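Local atomic coordinates of cytochrome c (Chlorobaculum tepidum, PDB entry 3A9F), a protein that carries a single heme c and probably transfers electrons as the carrier domain of the photosynthetic reaction-centre cytochrome cz subunit. Residues F25-A30 / I84-H89. Numbering follows the deposited sequence.
Sequences FDFDAA and IGIWLH
Ile86 lays its CG2 methyl over one face of the Phe25 ring, 3.8 Å from the ring centroid and 22° off the normal, a CH-pi contact displaced toward the CE2–CZ rim. The two side chains meet tip to tip, and CD1 of Ile86 comes within 4.0 Å of Phe25 CE1, so both branches of the isoleucine touch the ring. Phe25 in turn sets CD2 above the centre of the Phe27 ring, whose CG lies at the edge of the Phe25 ring, so the two phenylalanines are packed edge to face. Phe27 crosses the Ile86 side chain at about a right angle, and Trp87 CD1 approaches the Phe27 ring at its edge, 4.0 Å from Phe27 CD1. A chi1 of -170° sets Trp87 CG anti to the backbone N; Trp87 CD1 lies 3.3 Å from Phe27 O. Ala30 CB rests 3.8 Å from Trp87 CB, and their backbones are the closest pair, CA to CA 6.1 Å, in keeping with a side chain that ends at CB. Asp26 N-caps helix 27-37: its OD1 accepts from Ala29 N at 3.0 Å, met from above the carboxylate plane. Beyond the two segments, Lys91 makes a cation-pi contact with Phe27; within helix 78-91, Ile84 and Leu88 touch the heme. The whole joins the start of helix 27-37 to the C-terminal helix 78-91, the packing of N- and C-terminal helices characteristic of the cytochrome c fold.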
loop_
_atom_site.group_PDB
_atom_site.type_symbol
_atom_site.label_atom_id
_atom_site.label_comp_id
_atom_site.label_asym_id
_atom_site.label_seq_id
_atom_site.Cartn_x
_atom_site.Cartn_y
_atom_site.Cartn_z
ATOM N N PHE A 25 11.186 1.171 11.460
ATOM C CA PHE A 25 10.576 1.665 10.218
ATOM C C PHE A 25 9.985 3.047 10.419
ATOM O O PHE A 25 9.306 3.305 11.422
ATOM C CB PHE A 25 9.495 0.666 9.810
ATOM C CG PHE A 25 8.794 0.974 8.496
ATOM C CD1 PHE A 25 9.377 0.681 7.268
ATOM C CD2 PHE A 25 7.504 1.481 8.506
ATOM C CE1 PHE A 25 8.678 0.967 6.078
ATOM C CE2 PHE A 25 6.814 1.729 7.330
ATOM C CZ PHE A 25 7.406 1.461 6.129
ATOM N N ASP A 26 10.209 3.924 9.439
ATOM C CA ASP A 26 9.699 5.290 9.496
ATOM C C ASP A 26 8.298 5.306 8.886
ATOM O O ASP A 26 8.103 5.466 7.669
ATOM C CB ASP A 26 10.639 6.258 8.780
ATOM C CG ASP A 26 10.231 7.714 8.948
ATOM O OD1 ASP A 26 9.076 7.989 9.335
ATOM O OD2 ASP A 26 11.089 8.591 8.686
ATOM N N PHE A 27 7.305 5.149 9.748
ATOM C CA PHE A 27 5.921 5.137 9.296
ATOM C C PHE A 27 5.455 6.488 8.767
ATOM O O PHE A 27 4.589 6.549 7.886
ATOM C CB PHE A 27 4.995 4.651 10.408
ATOM C CG PHE A 27 5.123 3.182 10.687
ATOM C CD1 PHE A 27 4.435 2.245 9.913
ATOM C CD2 PHE A 27 5.921 2.734 11.742
ATOM C CE1 PHE A 27 4.557 0.872 10.172
ATOM C CE2 PHE A 27 6.058 1.358 12.007
ATOM C CZ PHE A 27 5.370 0.431 11.227
ATOM N N ASP A 28 6.020 7.577 9.289
ATOM C CA ASP A 28 5.614 8.915 8.836
ATOM C C ASP A 28 6.015 9.129 7.388
ATOM O O ASP A 28 5.210 9.622 6.574
ATOM C CB ASP A 28 6.220 10.008 9.726
ATOM C CG ASP A 28 5.653 10.005 11.146
ATOM O OD1 ASP A 28 4.498 9.559 11.356
ATOM O OD2 ASP A 28 6.376 10.463 12.059
ATOM N N ALA A 29 7.246 8.751 7.052
ATOM C CA ALA A 29 7.735 8.854 5.683
ATOM C C ALA A 29 6.949 7.908 4.780
ATOM O O ALA A 29 6.626 8.257 3.640
ATOM C CB ALA A 29 9.225 8.542 5.620
ATOM N N ALA A 30 6.611 6.726 5.289
ATOM C CA ALA A 30 5.837 5.762 4.502
ATOM C C ALA A 30 4.466 6.313 4.155
ATOM O O ALA A 30 4.019 6.185 3.020
ATOM C CB ALA A 30 5.702 4.447 5.247
ATOM N N ILE A 84 4.843 0.986 0.811
ATOM C CA ILE A 84 3.418 1.235 0.786
ATOM C C ILE A 84 2.663 0.066 1.396
ATOM O O ILE A 84 1.748 0.269 2.193
ATOM C CB ILE A 84 2.956 1.516 -0.667
ATOM C CG1 ILE A 84 3.485 2.881 -1.110
ATOM C CG2 ILE A 84 1.410 1.431 -0.784
ATOM C CD1 ILE A 84 3.394 3.125 -2.620
ATOM N N GLY A 85 3.050 -1.155 1.043
ATOM C CA GLY A 85 2.392 -2.334 1.617
ATOM C C GLY A 85 2.519 -2.401 3.130
ATOM O O GLY A 85 1.560 -2.722 3.826
ATOM N N ILE A 86 3.714 -2.107 3.636
ATOM C CA ILE A 86 3.914 -2.112 5.082
ATOM C C ILE A 86 3.001 -1.089 5.754
ATOM O O ILE A 86 2.321 -1.407 6.725
ATOM C CB ILE A 86 5.385 -1.838 5.431
ATOM C CG1 ILE A 86 6.251 -3.046 5.042
ATOM C CG2 ILE A 86 5.522 -1.516 6.937
ATOM C CD1 ILE A 86 7.753 -2.719 4.957
ATOM N N TRP A 87 2.962 0.134 5.234
ATOM C CA TRP A 87 2.146 1.162 5.878
ATOM C C TRP A 87 0.663 0.804 5.794
ATOM O O TRP A 87 -0.060 0.904 6.792
ATOM C CB TRP A 87 2.401 2.561 5.286
ATOM C CG TRP A 87 1.743 3.618 6.113
ATOM C CD1 TRP A 87 2.289 4.268 7.186
ATOM C CD2 TRP A 87 0.401 4.084 5.999
ATOM N NE1 TRP A 87 1.374 5.131 7.731
ATOM C CE2 TRP A 87 0.204 5.037 7.027
ATOM C CE3 TRP A 87 -0.653 3.810 5.114
ATOM C CZ2 TRP A 87 -1.008 5.718 7.197
ATOM C CZ3 TRP A 87 -1.859 4.483 5.283
ATOM C CH2 TRP A 87 -2.025 5.425 6.322
ATOM N N LEU A 88 0.192 0.394 4.615
ATOM C CA LEU A 88 -1.225 0.048 4.503
ATOM C C LEU A 88 -1.574 -1.126 5.423
ATOM O O LEU A 88 -2.630 -1.112 6.081
ATOM C CB LEU A 88 -1.590 -0.300 3.073
ATOM C CG LEU A 88 -1.583 0.868 2.099
ATOM C CD1 LEU A 88 -1.652 0.318 0.669
ATOM C CD2 LEU A 88 -2.732 1.850 2.395
ATOM N N HIS A 89 -0.692 -2.126 5.485
ATOM C CA HIS A 89 -0.958 -3.294 6.313
ATOM C C HIS A 89 -1.029 -2.918 7.801
ATOM O O HIS A 89 -1.927 -3.374 8.525
ATOM C CB HIS A 89 0.101 -4.372 6.064
ATOM C CG HIS A 89 -0.076 -5.582 6.917
ATOM N ND1 HIS A 89 0.921 -6.059 7.735
ATOM C CD2 HIS A 89 -1.145 -6.391 7.103
ATOM C CE1 HIS A 89 0.476 -7.121 8.385
ATOM N NE2 HIS A 89 -0.773 -7.345 8.017
#